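PDB 3K94: thiamin pyrophosphokinase from Geobacillus thermodenitrificans, which probably catalyses the transfer of a pyrophosphate group from ATP to thiamin, giving thiamin diphosphate, the cofactor form of vitamin B1. Local coordinates for residues Arg43-Phe51 / Asp80-Ala88. Residues are numbered along the deposited sequence; the frame is centred on the assembly and turned at random.
Sequences RPVRAFGDF and DMEIALDWA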
loop_
_atom_site.group_PDB
_atom_site.type_symbol
_atom_site.label_atom_id
_atom_site.label_comp_id
_atom_site.label_asym_id
_atom_site.label_seq_id
_atom_site.Cartn_x
_atom_site.Cartn_y
_atom_site.Cartn_z
ATOM N N ARG B 43 -15.291 -24.606 -1.869
ATOM C CA ARG B 43 -16.086 -24.414 -0.658
ATOM C C ARG B 43 -15.234 -23.858 0.469
ATOM O O ARG B 43 -14.268 -24.488 0.890
ATOM C CB ARG B 43 -16.729 -25.715 -0.195
ATOM C CG ARG B 43 -17.793 -25.490 0.878
ATOM C CD ARG B 43 -18.204 -26.796 1.533
ATOM N NE ARG B 43 -19.406 -26.646 2.344
ATOM C CZ ARG B 43 -19.398 -26.298 3.624
ATOM N NH1 ARG B 43 -18.243 -26.061 4.238
ATOM N NH2 ARG B 43 -20.540 -26.184 4.288
ATOM N N PRO B 44 -15.591 -22.668 0.962
ATOM C CA PRO B 44 -14.866 -22.104 2.095
ATOM C C PRO B 44 -15.081 -23.020 3.287
ATOM O O PRO B 44 -16.205 -23.453 3.520
ATOM C CB PRO B 44 -15.574 -20.763 2.342
ATOM C CG PRO B 44 -16.455 -20.537 1.167
ATOM C CD PRO B 44 -16.786 -21.883 0.623
ATOM N N VAL B 45 -14.034 -23.319 4.036
ATOM C CA VAL B 45 -14.229 -24.136 5.218
ATOM C C VAL B 45 -14.875 -23.253 6.272
ATOM O O VAL B 45 -15.440 -23.727 7.264
ATOM C CB VAL B 45 -12.911 -24.716 5.710
ATOM C CG1 VAL B 45 -12.312 -25.624 4.625
ATOM C CG2 VAL B 45 -11.958 -23.598 6.071
ATOM N N ARG B 46 -14.827 -21.955 6.010
ATOM C CA ARG B 46 -15.289 -20.961 6.959
ATOM C C ARG B 46 -15.431 -19.624 6.237
ATOM O O ARG B 46 -14.696 -19.360 5.297
ATOM C CB ARG B 46 -14.270 -20.852 8.089
ATOM C CG ARG B 46 -14.729 -20.054 9.264
ATOM C CD ARG B 46 -13.905 -20.418 10.481
ATOM N NE ARG B 46 -14.277 -21.722 11.019
ATOM C CZ ARG B 46 -14.693 -21.924 12.267
ATOM N NH1 ARG B 46 -14.786 -20.906 13.119
ATOM N NH2 ARG B 46 -15.008 -23.148 12.671
ATOM N N ALA B 47 -16.399 -18.806 6.646
ATOM C CA ALA B 47 -16.517 -17.440 6.138
ATOM C C ALA B 47 -16.722 -16.441 7.279
ATOM O O ALA B 47 -17.259 -16.780 8.330
ATOM C CB ALA B 47 -17.649 -17.325 5.124
ATOM N N PHE B 48 -16.287 -15.208 7.063
ATOM C CA PHE B 48 -16.366 -14.168 8.082
ATOM C C PHE B 48 -16.901 -12.889 7.470
ATOM O O PHE B 48 -16.421 -12.450 6.428
ATOM C CB PHE B 48 -14.980 -13.870 8.637
ATOM C CG PHE B 48 -14.346 -15.019 9.346
ATOM C CD1 PHE B 48 -13.630 -15.973 8.645
ATOM C CD2 PHE B 48 -14.434 -15.130 10.723
ATOM C CE1 PHE B 48 -13.024 -17.025 9.305
ATOM C CE2 PHE B 48 -13.824 -16.176 11.389
ATOM C CZ PHE B 48 -13.122 -17.130 10.680
ATOM N N GLY B 49 -17.874 -12.283 8.135
ATOM C CA GLY B 49 -18.511 -11.083 7.627
ATOM C C GLY B 49 -20.023 -11.161 7.720
ATOM O O GLY B 49 -20.587 -12.193 8.114
ATOM N N ASP B 50 -20.674 -10.058 7.371
ATOM C CA ASP B 50 -22.125 -9.978 7.321
ATOM C C ASP B 50 -22.581 -10.136 5.887
ATOM O O ASP B 50 -21.840 -9.823 4.954
ATOM C CB ASP B 50 -22.612 -8.621 7.835
ATOM C CG ASP B 50 -22.483 -8.483 9.336
ATOM O OD1 ASP B 50 -22.450 -9.517 10.045
ATOM O OD2 ASP B 50 -22.419 -7.332 9.807
ATOM N N PHE B 51 -23.814 -10.593 5.713
ATOM C CA PHE B 51 -24.384 -10.722 4.378
ATOM C C PHE B 51 -24.778 -9.379 3.744
ATOM O O PHE B 51 -25.063 -9.313 2.545
ATOM C CB PHE B 51 -25.571 -11.680 4.393
ATOM C CG PHE B 51 -25.220 -13.064 4.840
ATOM C CD1 PHE B 51 -25.582 -13.512 6.104
ATOM C CD2 PHE B 51 -24.523 -13.921 4.002
ATOM C CE1 PHE B 51 -25.262 -14.795 6.521
ATOM C CE2 PHE B 51 -24.198 -15.204 4.416
ATOM C CZ PHE B 51 -24.568 -15.639 5.678
ATOM N N ASP B 80 -13.337 -7.778 9.187
ATOM C CA ASP B 80 -13.608 -9.174 8.895
ATOM C C ASP B 80 -12.333 -9.956 8.584
ATOM O O ASP B 80 -12.238 -11.139 8.896
ATOM C CB ASP B 80 -14.614 -9.274 7.752
ATOM C CG ASP B 80 -15.939 -8.619 8.103
ATOM O OD1 ASP B 80 -16.284 -8.608 9.303
ATOM O OD2 ASP B 80 -16.628 -8.106 7.195
HETATM N N MSE B 81 -11.361 -9.294 7.961
HETATM C CA MSE B 81 -10.089 -9.924 7.672
HETATM C C MSE B 81 -9.369 -10.248 8.982
HETATM O O MSE B 81 -8.737 -11.303 9.126
HETATM C CB MSE B 81 -9.225 -8.991 6.824
HETATM C CG MSE B 81 -7.891 -9.587 6.436
HETATM SE SE MSE B 81 -8.118 -11.067 5.189
HETATM C CE MSE B 81 -8.716 -10.134 3.590
ATOM N N GLU B 82 -9.467 -9.329 9.935
ATOM C CA GLU B 82 -8.824 -9.493 11.231
ATOM C C GLU B 82 -9.384 -10.702 11.978
ATOM O O GLU B 82 -8.629 -11.555 12.436
ATOM C CB GLU B 82 -8.993 -8.238 12.094
ATOM C CG GLU B 82 -8.529 -8.448 13.520
ATOM C CD GLU B 82 -8.436 -7.159 14.307
ATOM O OE1 GLU B 82 -9.146 -6.196 13.960
ATOM O OE2 GLU B 82 -7.655 -7.112 15.278
ATOM N N ILE B 83 -10.704 -10.789 12.091
ATOM C CA ILE B 83 -11.264 -11.942 12.786
ATOM C C ILE B 83 -10.910 -13.226 12.053
ATOM O O ILE B 83 -10.587 -14.236 12.696
ATOM C CB ILE B 83 -12.792 -11.833 13.081
ATOM C CG1 ILE B 83 -13.607 -11.606 11.809
ATOM C CG2 ILE B 83 -13.065 -10.713 14.078
ATOM C CD1 ILE B 83 -15.072 -11.313 12.095
ATOM N N ALA B 84 -10.926 -13.181 10.716
ATOM C CA ALA B 84 -10.523 -14.357 9.939
ATOM C C ALA B 84 -9.079 -14.746 10.252
ATOM O O ALA B 84 -8.777 -15.904 10.516
ATOM C CB ALA B 84 -10.719 -14.125 8.431
ATOM N N LEU B 85 -8.184 -13.765 10.248
ATOM C CA LEU B 85 -6.784 -14.063 10.515
ATOM C C LEU B 85 -6.565 -14.517 11.964
ATOM O O LEU B 85 -5.811 -15.462 12.207
ATOM C CB LEU B 85 -5.885 -12.878 10.182
ATOM C CG LEU B 85 -4.392 -13.153 10.373
ATOM C CD1 LEU B 85 -3.877 -14.258 9.438
ATOM C CD2 LEU B 85 -3.631 -11.877 10.187
ATOM N N ASP B 86 -7.224 -13.847 12.911
ATOM C CA ASP B 86 -7.162 -14.235 14.316
ATOM C C ASP B 86 -7.469 -15.739 14.474
ATOM O O ASP B 86 -6.836 -16.445 15.261
ATOM C CB ASP B 86 -8.158 -13.409 15.134
ATOM C CG ASP B 86 -7.706 -11.974 15.358
ATOM O OD1 ASP B 86 -6.514 -11.658 15.133
ATOM O OD2 ASP B 86 -8.559 -11.154 15.764
ATOM N N TRP B 87 -8.438 -16.227 13.710
ATOM C CA TRP B 87 -8.800 -17.635 13.754
ATOM C C TRP B 87 -7.728 -18.469 13.055
ATOM O O TRP B 87 -7.191 -19.420 13.626
ATOM C CB TRP B 87 -10.192 -17.865 13.131
ATOM C CG TRP B 87 -10.519 -19.323 12.899
ATOM C CD1 TRP B 87 -11.020 -20.212 13.818
ATOM C CD2 TRP B 87 -10.352 -20.064 11.678
ATOM N NE1 TRP B 87 -11.164 -21.452 13.243
ATOM C CE2 TRP B 87 -10.767 -21.391 11.934
ATOM C CE3 TRP B 87 -9.884 -19.739 10.399
ATOM C CZ2 TRP B 87 -10.731 -22.390 10.957
ATOM C CZ3 TRP B 87 -9.858 -20.731 9.426
ATOM C CH2 TRP B 87 -10.275 -22.040 9.714
ATOM N N ALA B 88 -7.415 -18.103 11.818
ATOM C CA ALA B 88 -6.392 -18.796 11.032
ATOM C C ALA B 88 -5.099 -19.072 11.800
ATOM O O ALA B 88 -4.555 -20.170 11.715
ATOM C CB ALA B 88 -6.082 -18.006 9.763
HETATM O O HOH W 1 -19.293 -7.778 6.681
#
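F48 lays its ring against the helical backbone of 80-88, and the contact is a worked example of how a strand and a helix are joined by aromatic surfaces. The CA of A84 stands almost straight above the ring centre in a CH-pi contact, 3.6 Å from the centroid, while A84 CB reaches F48 CD1 at 3.5 Å. With CG anti to its carbonyl carbon, F48 is directed at the helix; I83 CG1 meets its CD2, and its CZ tip comes to 3.9 Å from W87 CB. The two rings meet obliquely.

W87 in turn is the platform for R46. The aliphatic part arrives first: R46 CD sits over the six-membered ring, 3.7 Å from its centroid. A bend at chi3 (-74°) then lays the guanidinium flat along the indole, the planes only 5° apart, in a cation-pi stack that sets it face-on over the ring system, its NH1 on the W87 NE1 side. V45 CG2 adds a looser touch at W87 CH2. Were W87 replaced by an alanine, the R46 guanidinium would lose the flat surface it rests on and is likely to turn more freely, with a gap opening beside F48 CZ.

At the helix start the packing turns polar: D80 brings its carboxylate against G49 CA, and a water accepts from D50 N and donates to D80 OD2, bridging the segments. From strand 28-30, V30 packs on D80 and A84, and V28 on F48 and W87.

Strand 46-48 runs parallel to its neighbours 28-30 and 71-72, and helix 80-88 lies roughly antiparallel to it (144°, axes 8.5 Å apart), an arrangement typical of the three-layer alpha/beta fold of the thiamin pyrophosphokinase catalytic domain.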